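Tartrate dehydrogenase/decarboxylase (Pseudomonas putida, PDB 3FLK) oxidises (+)-tartrate to oxaloglycolate with NAD, converts meso-tartrate to D-glycerate, and oxidatively decarboxylates D-malate to pyruvate with a divalent metal ion. Local coordinates at residues 201-206 / 240-245; 222-227 / 249-254; 230-235 / 256-261. The protein carries 1 engineered substitution. All coordinates share one frame; numbering follows the deposited sequence.

Interaction 1 (201-206 / 240-245); sequences PYWDKR and VVVASN
Trp-203 reaches from helix 199-211 to the end of strand 240-243, within the alpha/beta fold of the isocitrate and isopropylmalate dehydrogenases. The helix belongs to the beta-alpha-beta crossover between parallel strands 186-191 and 218-223, and strand 240-243 runs along the far side of 186-191, so a long, flat side chain suits the span. With CG anti to its backbone N (chi1 172°), the indole extends toward the sheet, and its six-membered ring leads. The ring comes in obliquely. CH2 comes to 3.9 Å from Ala-243 C and 4.0 Å from Ser-244 N, so the ring rests against the peptide link rather than against the Ala-243 methyl group, whose bond from CA points away. One residue earlier on the strand, Val-242 offers its CG2 branch, which is anti to its own backbone N and lies 4.2 Å from Trp-203 CZ2; helix 165-181 also packs against both residues. The indole nitrogen is satisfied by the hydroxyl of Ser-189 on the intervening strand. Ser-244, whose short hydroxyl side chain suits an N-cap, stands at the start of helix 245-258, where its OG hydrogen-bonds Glu-140 OE2 and, weakly, Phe-247 N.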
loop_
_atom_site.group_PDB
_atom_site.type_symbol
_atom_site.label_atom_id
_atom_site.label_comp_id
_atom_site.label_asym_id
_atom_site.label_seq_id
_atom_site.Cartn_x
_atom_site.Cartn_y
_atom_site.Cartn_z
ATOM N N PRO A 201 2.365 -14.822 9.104
ATOM C CA PRO A 201 1.864 -16.192 9.282
ATOM C C PRO A 201 1.050 -16.349 10.566
ATOM O O PRO A 201 0.074 -17.094 10.586
ATOM C CB PRO A 201 3.145 -17.024 9.351
ATOM C CG PRO A 201 4.123 -16.240 8.549
ATOM C CD PRO A 201 3.827 -14.813 8.905
ATOM N N TYR A 202 1.444 -15.630 11.615
ATOM C CA TYR A 202 0.715 -15.638 12.877
ATOM C C TYR A 202 -0.666 -14.982 12.759
ATOM O O TYR A 202 -1.657 -15.519 13.259
ATOM C CB TYR A 202 1.532 -14.963 13.980
ATOM C CG TYR A 202 0.799 -14.896 15.296
ATOM C CD1 TYR A 202 0.659 -16.032 16.095
ATOM C CD2 TYR A 202 0.229 -13.701 15.736
ATOM C CE1 TYR A 202 -0.025 -15.976 17.301
ATOM C CE2 TYR A 202 -0.455 -13.636 16.942
ATOM C CZ TYR A 202 -0.577 -14.776 17.718
ATOM O OH TYR A 202 -1.254 -14.713 18.910
ATOM N N TRP A 203 -0.713 -13.819 12.112
ATOM C CA TRP A 203 -1.970 -13.121 11.824
ATOM C C TRP A 203 -2.921 -14.040 11.052
ATOM O O TRP A 203 -4.097 -14.145 11.397
ATOM C CB TRP A 203 -1.685 -11.820 11.061
ATOM C CG TRP A 203 -2.894 -11.077 10.528
ATOM C CD1 TRP A 203 -3.497 -11.255 9.310
ATOM C CD2 TRP A 203 -3.611 -10.020 11.175
ATOM N NE1 TRP A 203 -4.548 -10.384 9.168
ATOM C CE2 TRP A 203 -4.644 -9.616 10.298
ATOM C CE3 TRP A 203 -3.490 -9.380 12.416
ATOM C CZ2 TRP A 203 -5.554 -8.601 10.622
ATOM C CZ3 TRP A 203 -4.397 -8.367 12.737
ATOM C CH2 TRP A 203 -5.414 -7.990 11.840
ATOM N N ASP A 204 -2.396 -14.720 10.031
ATOM C CA ASP A 204 -3.156 -15.711 9.258
ATOM C C ASP A 204 -3.692 -16.851 10.130
ATOM O O ASP A 204 -4.848 -17.255 9.989
ATOM C CB ASP A 204 -2.303 -16.289 8.125
ATOM C CG ASP A 204 -1.971 -15.267 7.048
ATOM O OD1 ASP A 204 -2.388 -14.095 7.167
ATOM O OD2 ASP A 204 -1.289 -15.646 6.073
ATOM N N LYS A 205 -2.845 -17.360 11.025
ATOM C CA LYS A 205 -3.219 -18.442 11.937
ATOM C C LYS A 205 -4.385 -18.034 12.842
ATOM O O LYS A 205 -5.337 -18.800 13.022
ATOM C CB LYS A 205 -2.011 -18.869 12.776
ATOM C CG LYS A 205 -2.120 -20.247 13.393
ATOM C CD LYS A 205 -0.830 -20.619 14.112
ATOM C CE LYS A 205 -0.875 -22.045 14.636
ATOM N NZ LYS A 205 0.465 -22.487 15.126
ATOM N N ARG A 206 -4.313 -16.827 13.399
ATOM C CA ARG A 206 -5.383 -16.316 14.256
ATOM C C ARG A 206 -6.662 -16.003 13.470
ATOM O O ARG A 206 -7.763 -16.144 14.000
ATOM C CB ARG A 206 -4.927 -15.084 15.049
ATOM C CG ARG A 206 -3.742 -15.306 16.006
ATOM C CD ARG A 206 -3.893 -16.562 16.875
ATOM N NE ARG A 206 -5.064 -16.510 17.751
ATOM C CZ ARG A 206 -5.604 -17.568 18.353
ATOM N NH1 ARG A 206 -5.089 -18.781 18.178
ATOM N NH2 ARG A 206 -6.671 -17.413 19.126
ATOM N N VAL A 240 -16.081 -6.127 4.133
ATOM C CA VAL A 240 -15.320 -5.843 5.351
ATOM C C VAL A 240 -13.863 -6.222 5.103
ATOM O O VAL A 240 -13.568 -7.363 4.742
ATOM C CB VAL A 240 -15.874 -6.604 6.585
ATOM C CG1 VAL A 240 -14.997 -6.374 7.815
ATOM C CG2 VAL A 240 -17.308 -6.186 6.880
ATOM N N VAL A 241 -12.968 -5.253 5.269
ATOM C CA VAL A 241 -11.533 -5.484 5.110
ATOM C C VAL A 241 -10.839 -5.269 6.453
ATOM O O VAL A 241 -10.850 -4.163 6.999
ATOM C CB VAL A 241 -10.907 -4.581 4.010
ATOM C CG1 VAL A 241 -9.435 -4.925 3.794
ATOM C CG2 VAL A 241 -11.673 -4.716 2.695
ATOM N N VAL A 242 -10.257 -6.338 6.989
ATOM C CA VAL A 242 -9.561 -6.280 8.271
ATOM C C VAL A 242 -8.046 -6.288 8.043
ATOM O O VAL A 242 -7.534 -7.044 7.212
ATOM C CB VAL A 242 -10.038 -7.403 9.252
ATOM C CG1 VAL A 242 -9.698 -8.804 8.726
ATOM C CG2 VAL A 242 -9.485 -7.182 10.664
ATOM N N ALA A 243 -7.341 -5.426 8.770
ATOM C CA ALA A 243 -5.920 -5.193 8.520
ATOM C C ALA A 243 -5.176 -4.723 9.763
ATOM O O ALA A 243 -5.781 -4.211 10.708
ATOM C CB ALA A 243 -5.747 -4.180 7.381
ATOM N N SER A 244 -3.856 -4.905 9.747
ATOM C CA SER A 244 -2.963 -4.396 10.789
ATOM C C SER A 244 -2.894 -2.864 10.749
ATOM O O SER A 244 -3.442 -2.235 9.839
ATOM C CB SER A 244 -1.559 -4.964 10.583
ATOM O OG SER A 244 -0.993 -4.436 9.392
ATOM N N ASN A 245 -2.202 -2.283 11.726
ATOM C CA ASN A 245 -2.054 -0.829 11.853
ATOM C C ASN A 245 -1.577 -0.156 10.567
ATOM O O ASN A 245 -2.208 0.793 10.082
ATOM C CB ASN A 245 -1.101 -0.498 13.008
ATOM C CG ASN A 245 -1.527 0.729 13.795
ATOM O OD1 ASN A 245 -2.123 1.665 13.256
ATOM N ND2 ASN A 245 -1.214 0.732 15.087
#

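Interaction 2 (222-227 / 249-254); sequences QHIDIL and DILSDL. With MG (magnesium ion), chain E; MG (magnesium ion), chain I; OXL (oxalate ion), chain G; NAI (1,4-dihydronicotinamide adenine dinucleotide), chain N.
Ile-224 and Leu-227, one turn apart at the start of helix 224-233, both pack on Leu-251 of helix 245-258, while their neighbours in sequence face ligands. His-223, the N-cap residue, presents its ring edge to the dinucleotide: CD2 lies 3.3 Å from O2N, nearly in the ring plane. Next, Ile-224 sends CD1 alongside Leu-251, the two sliding past each other in opposite directions with CD1 4.0 Å from Leu-251 CD2. Asp-225 turns the other way. Its OD2 binds a magnesium ion at 2.0 Å, and its OD1 accepts a bond from Ile-226 N from above the carboxylate plane, which helps fix its rotation. Ile-226 lays its CG1 3.4 Å from C5B of the adenosine ribose of NADH. Leu-227 then crosses Leu-251 at about a right angle, its CD2 3.7 Å from Leu-251 CD1; with CG opposite the backbone N (chi1 -179°), the branch is carried there. On the second helix, Asp-249 OD1 binds another magnesium ion at 2.2 Å, alongside oxalate and Asp-225 of the second subunit. Apolar branches thus join two helices whose carboxylates serve different metal sites; because each ion takes Asp-249 from one chain and Asp-225 from the other, both subunits build each active site.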
loop_
_atom_site.group_PDB
_atom_site.type_symbol
_atom_site.label_atom_id
_atom_site.label_comp_id
_atom_site.label_asym_id
_atom_site.label_seq_id
_atom_site.Cartn_x
_atom_site.Cartn_y
_atom_site.Cartn_z
ATOM N N GLN A 222 -5.565 -11.943 1.407
ATOM C CA GLN A 222 -4.872 -11.430 0.240
ATOM C C GLN A 222 -3.602 -10.731 0.684
ATOM O O GLN A 222 -3.619 -9.952 1.644
ATOM C CB GLN A 222 -5.769 -10.466 -0.546
ATOM C CG GLN A 222 -7.003 -11.119 -1.168
ATOM C CD GLN A 222 -7.841 -10.170 -2.008
ATOM O OE1 GLN A 222 -9.060 -10.325 -2.101
ATOM N NE2 GLN A 222 -7.194 -9.189 -2.629
ATOM N N HIS A 223 -2.499 -11.029 0.001
ATOM C CA HIS A 223 -1.258 -10.308 0.229
ATOM C C HIS A 223 -1.497 -8.832 -0.084
ATOM O O HIS A 223 -2.238 -8.504 -1.012
ATOM C CB HIS A 223 -0.121 -10.872 -0.627
ATOM C CG HIS A 223 0.306 -12.256 -0.237
ATOM N ND1 HIS A 223 0.705 -12.583 1.042
ATOM C CD2 HIS A 223 0.417 -13.392 -0.965
ATOM C CE1 HIS A 223 1.031 -13.862 1.088
ATOM N NE2 HIS A 223 0.869 -14.376 -0.119
ATOM N N ILE A 224 -0.877 -7.958 0.701
ATOM C CA ILE A 224 -1.141 -6.520 0.631
ATOM C C ILE A 224 -0.906 -5.923 -0.762
ATOM O O ILE A 224 -1.658 -5.050 -1.190
ATOM C CB ILE A 224 -0.394 -5.724 1.756
ATOM C CG1 ILE A 224 -0.840 -4.252 1.799
ATOM C CG2 ILE A 224 1.131 -5.843 1.622
ATOM C CD1 ILE A 224 -2.284 -4.039 2.254
ATOM N N ASP A 225 0.111 -6.409 -1.472
ATOM C CA ASP A 225 0.417 -5.888 -2.806
ATOM C C ASP A 225 -0.725 -6.117 -3.802
ATOM O O ASP A 225 -1.175 -5.171 -4.452
ATOM C CB ASP A 225 1.776 -6.386 -3.332
ATOM C CG ASP A 225 1.864 -7.907 -3.452
ATOM O OD1 ASP A 225 1.007 -8.634 -2.908
ATOM O OD2 ASP A 225 2.822 -8.374 -4.102
ATOM N N ILE A 226 -1.219 -7.351 -3.888
ATOM C CA ILE A 226 -2.317 -7.661 -4.803
ATOM C C ILE A 226 -3.667 -7.123 -4.304
ATOM O O ILE A 226 -4.550 -6.824 -5.106
ATOM C CB ILE A 226 -2.392 -9.181 -5.160
ATOM C CG1 ILE A 226 -3.283 -9.410 -6.390
ATOM C CG2 ILE A 226 -2.864 -10.018 -3.966
ATOM C CD1 ILE A 226 -2.763 -8.773 -7.687
ATOM N N LEU A 227 -3.812 -6.987 -2.988
ATOM C CA LEU A 227 -5.007 -6.382 -2.411
ATOM C C LEU A 227 -5.155 -4.930 -2.878
ATOM O O LEU A 227 -6.228 -4.528 -3.320
ATOM C CB LEU A 227 -4.974 -6.466 -0.882
ATOM C CG LEU A 227 -6.143 -5.910 -0.058
ATOM C CD1 LEU A 227 -7.486 -6.408 -0.553
ATOM C CD2 LEU A 227 -5.964 -6.283 1.394
ATOM N N ASP A 249 -3.917 1.567 7.507
ATOM C CA ASP A 249 -3.572 2.953 7.186
ATOM C C ASP A 249 -3.496 3.162 5.666
ATOM O O ASP A 249 -4.137 4.067 5.124
ATOM C CB ASP A 249 -2.244 3.326 7.858
ATOM C CG ASP A 249 -1.967 4.825 7.858
ATOM O OD1 ASP A 249 -2.673 5.593 7.170
ATOM O OD2 ASP A 249 -1.020 5.237 8.557
ATOM N N ILE A 250 -2.734 2.308 4.985
ATOM C CA ILE A 250 -2.570 2.387 3.529
ATOM C C ILE A 250 -3.898 2.232 2.773
ATOM O O ILE A 250 -4.229 3.050 1.905
ATOM C CB ILE A 250 -1.539 1.351 3.016
ATOM C CG1 ILE A 250 -0.139 1.676 3.554
ATOM C CG2 ILE A 250 -1.526 1.305 1.483
ATOM C CD1 ILE A 250 0.821 0.489 3.567
ATOM N N LEU A 251 -4.654 1.192 3.117
ATOM C CA LEU A 251 -5.895 0.865 2.414
ATOM C C LEU A 251 -6.982 1.931 2.575
ATOM O O LEU A 251 -7.825 2.090 1.695
ATOM C CB LEU A 251 -6.413 -0.514 2.844
ATOM C CG LEU A 251 -5.556 -1.739 2.483
ATOM C CD1 LEU A 251 -6.100 -2.988 3.166
ATOM C CD2 LEU A 251 -5.444 -1.951 0.975
ATOM N N SER A 252 -6.940 2.664 3.686
ATOM C CA SER A 252 -7.919 3.721 3.970
ATOM C C SER A 252 -7.588 5.090 3.361
ATOM O O SER A 252 -8.366 6.034 3.505
ATOM C CB SER A 252 -8.168 3.842 5.477
ATOM O OG SER A 252 -6.991 4.224 6.168
ATOM N N ASP A 253 -6.431 5.209 2.709
ATOM C CA ASP A 253 -6.185 6.334 1.799
ATOM C C ASP A 253 -6.472 5.901 0.363
ATOM O O ASP A 253 -7.060 6.653 -0.418
ATOM C CB ASP A 253 -4.752 6.870 1.918
ATOM C CG ASP A 253 -4.651 8.109 2.804
ATOM O OD1 ASP A 253 -5.470 8.264 3.736
ATOM O OD2 ASP A 253 -3.735 8.931 2.578
ATOM N N LEU A 254 -6.073 4.674 0.032
ATOM C CA LEU A 254 -6.248 4.130 -1.314
ATOM C C LEU A 254 -7.718 3.964 -1.707
ATOM O O LEU A 254 -8.122 4.370 -2.803
ATOM C CB LEU A 254 -5.508 2.794 -1.453
ATOM C CG LEU A 254 -5.584 2.078 -2.805
ATOM C CD1 LEU A 254 -4.980 2.918 -3.917
ATOM C CD2 LEU A 254 -4.889 0.733 -2.726
HETATM MG MG MG E . -3.330 7.611 6.776
HETATM MG MG MG I . 4.668 -8.269 -4.974
HETATM C C1 OXL G . -2.073 7.983 9.610
HETATM C C2 OXL G . -3.428 7.518 9.916
HETATM O O1 OXL G . -1.774 8.229 8.415
HETATM O O2 OXL G . -3.738 7.248 11.097
HETATM O O3 OXL G . -1.243 8.111 10.538
HETATM O O4 OXL G . -4.246 7.394 8.974
HETATM P PA NAI N . -0.109 -13.509 -7.809
HETATM O O1A NAI N . 0.725 -12.473 -8.459
HETATM O O2A NAI N . 0.418 -14.864 -8.085
HETATM O O5B NAI N . -1.621 -13.414 -8.343
HETATM C C5B NAI N . -2.482 -12.356 -7.985
HETATM C C4B NAI N . -3.636 -12.242 -8.978
HETATM O O4B NAI N . -3.176 -11.765 -10.230
HETATM C C3B NAI N . -4.306 -13.584 -9.233
HETATM O O3B NAI N . -5.699 -13.384 -9.283
HETATM C C2B NAI N . -3.770 -14.020 -10.581
HETATM O O2B NAI N . -4.701 -14.774 -11.324
HETATM C C1B NAI N . -3.409 -12.708 -11.262
HETATM N N9A NAI N . -2.201 -12.871 -12.085
HETATM C C8A NAI N . -0.909 -12.993 -11.640
HETATM N N7A NAI N . -0.095 -13.118 -12.710
HETATM C C5A NAI N . -0.843 -13.074 -13.829
HETATM C C6A NAI N . -0.514 -13.156 -15.177
HETATM N N6A NAI N . 0.759 -13.247 -15.556
HETATM N N1A NAI N . -1.518 -13.076 -16.122
HETATM C C2A NAI N . -2.836 -12.921 -15.733
HETATM N N3A NAI N . -3.154 -12.844 -14.389
HETATM C C4A NAI N . -2.172 -12.916 -13.453
HETATM O O3 NAI N . -0.126 -13.157 -6.240
HETATM P PN NAI N . -0.853 -13.980 -5.066
HETATM O O1N NAI N . -2.074 -14.631 -5.594
HETATM O O2N NAI N . -0.955 -13.044 -3.927
HETATM O O5D NAI N . 0.243 -15.090 -4.675
HETATM C C5D NAI N . 0.203 -16.407 -5.182
HETATM C C4D NAI N . 1.499 -17.130 -4.823
HETATM O O4D NAI N . 2.601 -16.527 -5.479
HETATM C C3D NAI N . 1.799 -17.080 -3.334
HETATM O O3D NAI N . 2.281 -18.344 -2.941
HETATM C C2D NAI N . 2.894 -16.035 -3.210
HETATM O O2D NAI N . 3.733 -16.286 -2.108
HETATM C C1D NAI N . 3.609 -16.171 -4.547
HETATM N N1N NAI N . 4.308 -14.959 -5.028
HETATM C C2N NAI N . 5.574 -15.104 -5.533
HETATM C C3N NAI N . 6.276 -14.002 -6.019
HETATM C C7N NAI N . 7.561 -14.220 -6.763
HETATM O O7N NAI N . 7.875 -15.516 -7.218
HETATM N N7N NAI N . 8.380 -13.188 -6.983
HETATM C C4N NAI N . 5.674 -12.743 -5.995
HETATM C C5N NAI N . 4.381 -12.603 -5.485
HETATM C C6N NAI N . 3.702 -13.723 -5.006
HETATM O O HOH W 1 -4.789 6.545 5.899
HETATM O O HOH W 2 -4.218 9.500 6.639
HETATM O O HOH W 3 4.111 -9.374 -6.594
HETATM O O HOH W 4 4.673 -6.462 -6.065
#

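Interaction 3 (230-235 / 256-261); sequences RFVLQP and PACAGT. With NAI (1,4-dihydronicotinamide adenine dinucleotide), chain N; SO4 (sulfate ion), chain K.
The 2.8 Å bond from Gln-234 N to Arg-230 O closes the last turn of helix 224-233, the turn that sets Phe-231 and Val-232 against Cys-258. Cys-258 SG, anti to its own carbonyl carbon (chi1 -66°), leans toward the neighbouring helix and sits 4.0 Å from Val-232 CG2 and 3.6 Å from Phe-231 O, an oxygen buried here without a clear partner. A small, polarisable sulfur suits this place, where the helices come within 6.4 Å between the CA atoms of Val-232 and Cys-258. Of the Phe-231 side chain, CB lies 4.4 Å from Cys-258 SG, while the ring goes on to meet the rings of Phe-130 and Phe-238 at steep angles. Both helices belong to the part of the dehydrogenase fold that builds the dimer: Val-232 packs on Leu-254, and Ala-257 on Ala-229, of the second subunit. Helix 245-258 is kinked at Pro-256, whose ring nitrogen has no hydrogen to give to the turn before, and it finishes in a Schellman motif. There Gly-260, with its positive phi of 123°, lets Thr-261 N return to Pro-256 O at 3.1 Å, while Gly-260 N bonds Ala-257 O. On the outer side of helix 224-233, Arg-230 stretches in an extended chain from CG to NE, and its NH2 makes a weak 2.8 Å bond to the ribose hydroxyl O3B of NADH at the guanidinium edge.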
loop_
_atom_site.group_PDB
_atom_site.type_symbol
_atom_site.label_atom_id
_atom_site.label_comp_id
_atom_site.label_asym_id
_atom_site.label_seq_id
_atom_site.Cartn_x
_atom_site.Cartn_y
_atom_site.Cartn_z
ATOM N N ARG A 230 -6.267 -4.892 -6.397
ATOM C CA ARG A 230 -7.685 -5.242 -6.512
ATOM C C ARG A 230 -8.636 -4.118 -6.092
ATOM O O ARG A 230 -9.768 -4.056 -6.571
ATOM C CB ARG A 230 -7.992 -6.531 -5.741
ATOM C CG ARG A 230 -7.460 -7.785 -6.429
ATOM C CD ARG A 230 -8.010 -9.060 -5.804
ATOM N NE ARG A 230 -7.578 -10.243 -6.549
ATOM C CZ ARG A 230 -6.762 -11.181 -6.077
ATOM N NH1 ARG A 230 -6.283 -11.102 -4.839
ATOM N NH2 ARG A 230 -6.431 -12.210 -6.843
ATOM N N PHE A 231 -8.180 -3.235 -5.203
ATOM C CA PHE A 231 -8.929 -2.019 -4.864
ATOM C C PHE A 231 -9.178 -1.178 -6.115
ATOM O O PHE A 231 -10.232 -0.554 -6.265
ATOM C CB PHE A 231 -8.173 -1.189 -3.817
ATOM C CG PHE A 231 -8.563 -1.484 -2.388
ATOM C CD1 PHE A 231 -8.879 -2.780 -1.978
ATOM C CD2 PHE A 231 -8.587 -0.463 -1.442
ATOM C CE1 PHE A 231 -9.231 -3.047 -0.659
ATOM C CE2 PHE A 231 -8.935 -0.720 -0.115
ATOM C CZ PHE A 231 -9.260 -2.014 0.276
ATOM N N VAL A 232 -8.194 -1.180 -7.011
ATOM C CA VAL A 232 -8.253 -0.435 -8.262
ATOM C C VAL A 232 -9.008 -1.201 -9.353
ATOM O O VAL A 232 -9.802 -0.612 -10.090
ATOM C CB VAL A 232 -6.827 -0.058 -8.750
ATOM C CG1 VAL A 232 -6.850 0.522 -10.164
ATOM C CG2 VAL A 232 -6.178 0.927 -7.780
ATOM N N LEU A 233 -8.764 -2.507 -9.445
ATOM C CA LEU A 233 -9.287 -3.310 -10.560
ATOM C C LEU A 233 -10.647 -3.960 -10.303
ATOM O O LEU A 233 -11.455 -4.082 -11.225
ATOM C CB LEU A 233 -8.263 -4.364 -11.001
ATOM C CG LEU A 233 -6.984 -3.848 -11.670
ATOM C CD1 LEU A 233 -5.916 -4.931 -11.707
ATOM C CD2 LEU A 233 -7.265 -3.320 -13.072
ATOM N N GLN A 234 -10.897 -4.387 -9.068
ATOM C CA GLN A 234 -12.203 -4.961 -8.715
ATOM C C GLN A 234 -12.656 -4.650 -7.280
ATOM O O GLN A 234 -12.728 -5.546 -6.432
ATOM C CB GLN A 234 -12.265 -6.470 -9.021
ATOM C CG GLN A 234 -11.072 -7.289 -8.542
ATOM C CD GLN A 234 -11.299 -8.793 -8.658
ATOM O OE1 GLN A 234 -10.626 -9.579 -7.996
ATOM N NE2 GLN A 234 -12.247 -9.195 -9.504
ATOM N N PRO A 235 -12.987 -3.370 -7.012
ATOM C CA PRO A 235 -13.384 -2.947 -5.665
ATOM C C PRO A 235 -14.737 -3.516 -5.218
ATOM O O PRO A 235 -15.044 -3.498 -4.024
ATOM C CB PRO A 235 -13.468 -1.422 -5.790
ATOM C CG PRO A 235 -13.764 -1.180 -7.230
ATOM C CD PRO A 235 -13.024 -2.251 -7.973
ATOM N N PRO A 256 -10.700 5.431 -0.543
ATOM C CA PRO A 256 -11.306 6.733 -0.851
ATOM C C PRO A 256 -10.773 7.377 -2.129
ATOM O O PRO A 256 -11.539 8.016 -2.849
ATOM C CB PRO A 256 -10.943 7.583 0.366
ATOM C CG PRO A 256 -10.816 6.599 1.459
ATOM C CD PRO A 256 -10.175 5.399 0.832
ATOM N N ALA A 257 -9.478 7.205 -2.411
ATOM C CA ALA A 257 -8.887 7.719 -3.651
ATOM C C ALA A 257 -9.543 7.100 -4.888
ATOM O O ALA A 257 -9.806 7.799 -5.866
ATOM C CB ALA A 257 -7.386 7.489 -3.674
ATOM N N CYS A 258 -9.805 5.794 -4.833
ATOM C CA CYS A 258 -10.523 5.098 -5.905
ATOM C C CYS A 258 -11.931 5.666 -6.080
ATOM O O CYS A 258 -12.450 5.737 -7.197
ATOM C CB CYS A 258 -10.591 3.595 -5.620
ATOM S SG CYS A 258 -8.988 2.765 -5.666
ATOM N N ALA A 259 -12.530 6.080 -4.966
ATOM C CA ALA A 259 -13.849 6.708 -4.958
ATOM C C ALA A 259 -13.801 8.200 -5.318
ATOM O O ALA A 259 -14.845 8.853 -5.401
ATOM C CB ALA A 259 -14.528 6.493 -3.609
ATOM N N GLY A 260 -12.597 8.737 -5.522
ATOM C CA GLY A 260 -12.439 10.073 -6.096
ATOM C C GLY A 260 -11.664 11.108 -5.297
ATOM O O GLY A 260 -11.135 12.059 -5.875
ATOM N N THR A 261 -11.600 10.937 -3.976
ATOM C CA THR A 261 -10.957 11.920 -3.091
ATOM C C THR A 261 -10.754 11.391 -1.670
ATOM O O THR A 261 -11.553 10.597 -1.173
ATOM C CB THR A 261 -11.760 13.259 -3.034
ATOM O OG1 THR A 261 -11.107 14.183 -2.156
ATOM C CG2 THR A 261 -13.196 13.032 -2.562
HETATM P PA NAI N . -0.109 -13.509 -7.809
HETATM O O1A NAI N . 0.725 -12.473 -8.459
HETATM O O2A NAI N . 0.418 -14.864 -8.085
HETATM O O5B NAI N . -1.621 -13.414 -8.343
HETATM C C5B NAI N . -2.482 -12.356 -7.985
HETATM C C4B NAI N . -3.636 -12.242 -8.978
HETATM O O4B NAI N . -3.176 -11.765 -10.230
HETATM C C3B NAI N . -4.306 -13.584 -9.233
HETATM O O3B NAI N . -5.699 -13.384 -9.283
HETATM C C2B NAI N . -3.770 -14.020 -10.581
HETATM O O2B NAI N . -4.701 -14.774 -11.324
HETATM C C1B NAI N . -3.409 -12.708 -11.262
HETATM N N9A NAI N . -2.201 -12.871 -12.085
HETATM C C8A NAI N . -0.909 -12.993 -11.640
HETATM N N7A NAI N . -0.095 -13.118 -12.710
HETATM C C5A NAI N . -0.843 -13.074 -13.829
HETATM C C6A NAI N . -0.514 -13.156 -15.177
HETATM N N6A NAI N . 0.759 -13.247 -15.556
HETATM N N1A NAI N . -1.518 -13.076 -16.122
HETATM C C2A NAI N . -2.836 -12.921 -15.733
HETATM N N3A NAI N . -3.154 -12.844 -14.389
HETATM C C4A NAI N . -2.172 -12.916 -13.453
HETATM O O3 NAI N . -0.126 -13.157 -6.240
HETATM P PN NAI N . -0.853 -13.980 -5.066
HETATM O O1N NAI N . -2.074 -14.631 -5.594
HETATM O O2N NAI N . -0.955 -13.044 -3.927
HETATM O O5D NAI N . 0.243 -15.090 -4.675
HETATM C C5D NAI N . 0.203 -16.407 -5.182
HETATM C C4D NAI N . 1.499 -17.130 -4.823
HETATM O O4D NAI N . 2.601 -16.527 -5.479
HETATM C C3D NAI N . 1.799 -17.080 -3.334
HETATM O O3D NAI N . 2.281 -18.344 -2.941
HETATM C C2D NAI N . 2.894 -16.035 -3.210
HETATM O O2D NAI N . 3.733 -16.286 -2.108
HETATM C C1D NAI N . 3.609 -16.171 -4.547
HETATM N N1N NAI N . 4.308 -14.959 -5.028
HETATM C C2N NAI N . 5.574 -15.104 -5.533
HETATM C C3N NAI N . 6.276 -14.002 -6.019
HETATM C C7N NAI N . 7.561 -14.220 -6.763
HETATM O O7N NAI N . 7.875 -15.516 -7.218
HETATM N N7N NAI N . 8.380 -13.188 -6.983
HETATM C C4N NAI N . 5.674 -12.743 -5.995
HETATM C C5N NAI N . 4.381 -12.603 -5.485
HETATM C C6N NAI N . 3.702 -13.723 -5.006
HETATM S S SO4 K . -12.244 -13.431 -9.091
HETATM O O1 SO4 K . -12.536 -12.977 -10.448
HETATM O O2 SO4 K . -10.834 -13.795 -8.993
HETATM O O3 SO4 K . -12.535 -12.362 -8.138
HETATM O O4 SO4 K . -13.069 -14.594 -8.779
#

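How the interactions relate
All three contacts are buried, and none has a clear hydrogen bond across its segments; interaction 2 is purely apolar, whereas interactions 1 and 3 also bring a ring or a sulfur against backbone atoms. Interaction 1 lies on one face of the mixed sheet; interactions 2 and 3 lie on the other and join the same two helices, 224-233 and 245-258. Strand 240-243 serves both faces: Val-242 turns to Trp-203, and Val-241 puts CG1 3.9 Å from Leu-251 CD1. The chemistry changes along the helix pair: near the strand ends, interaction 2 stands between metal-binding carboxylates, whereas interaction 3 marks the helix ends and reaches the adenosine ribose of the cofactor. Phe-231 bridges both by packing on Leu-254.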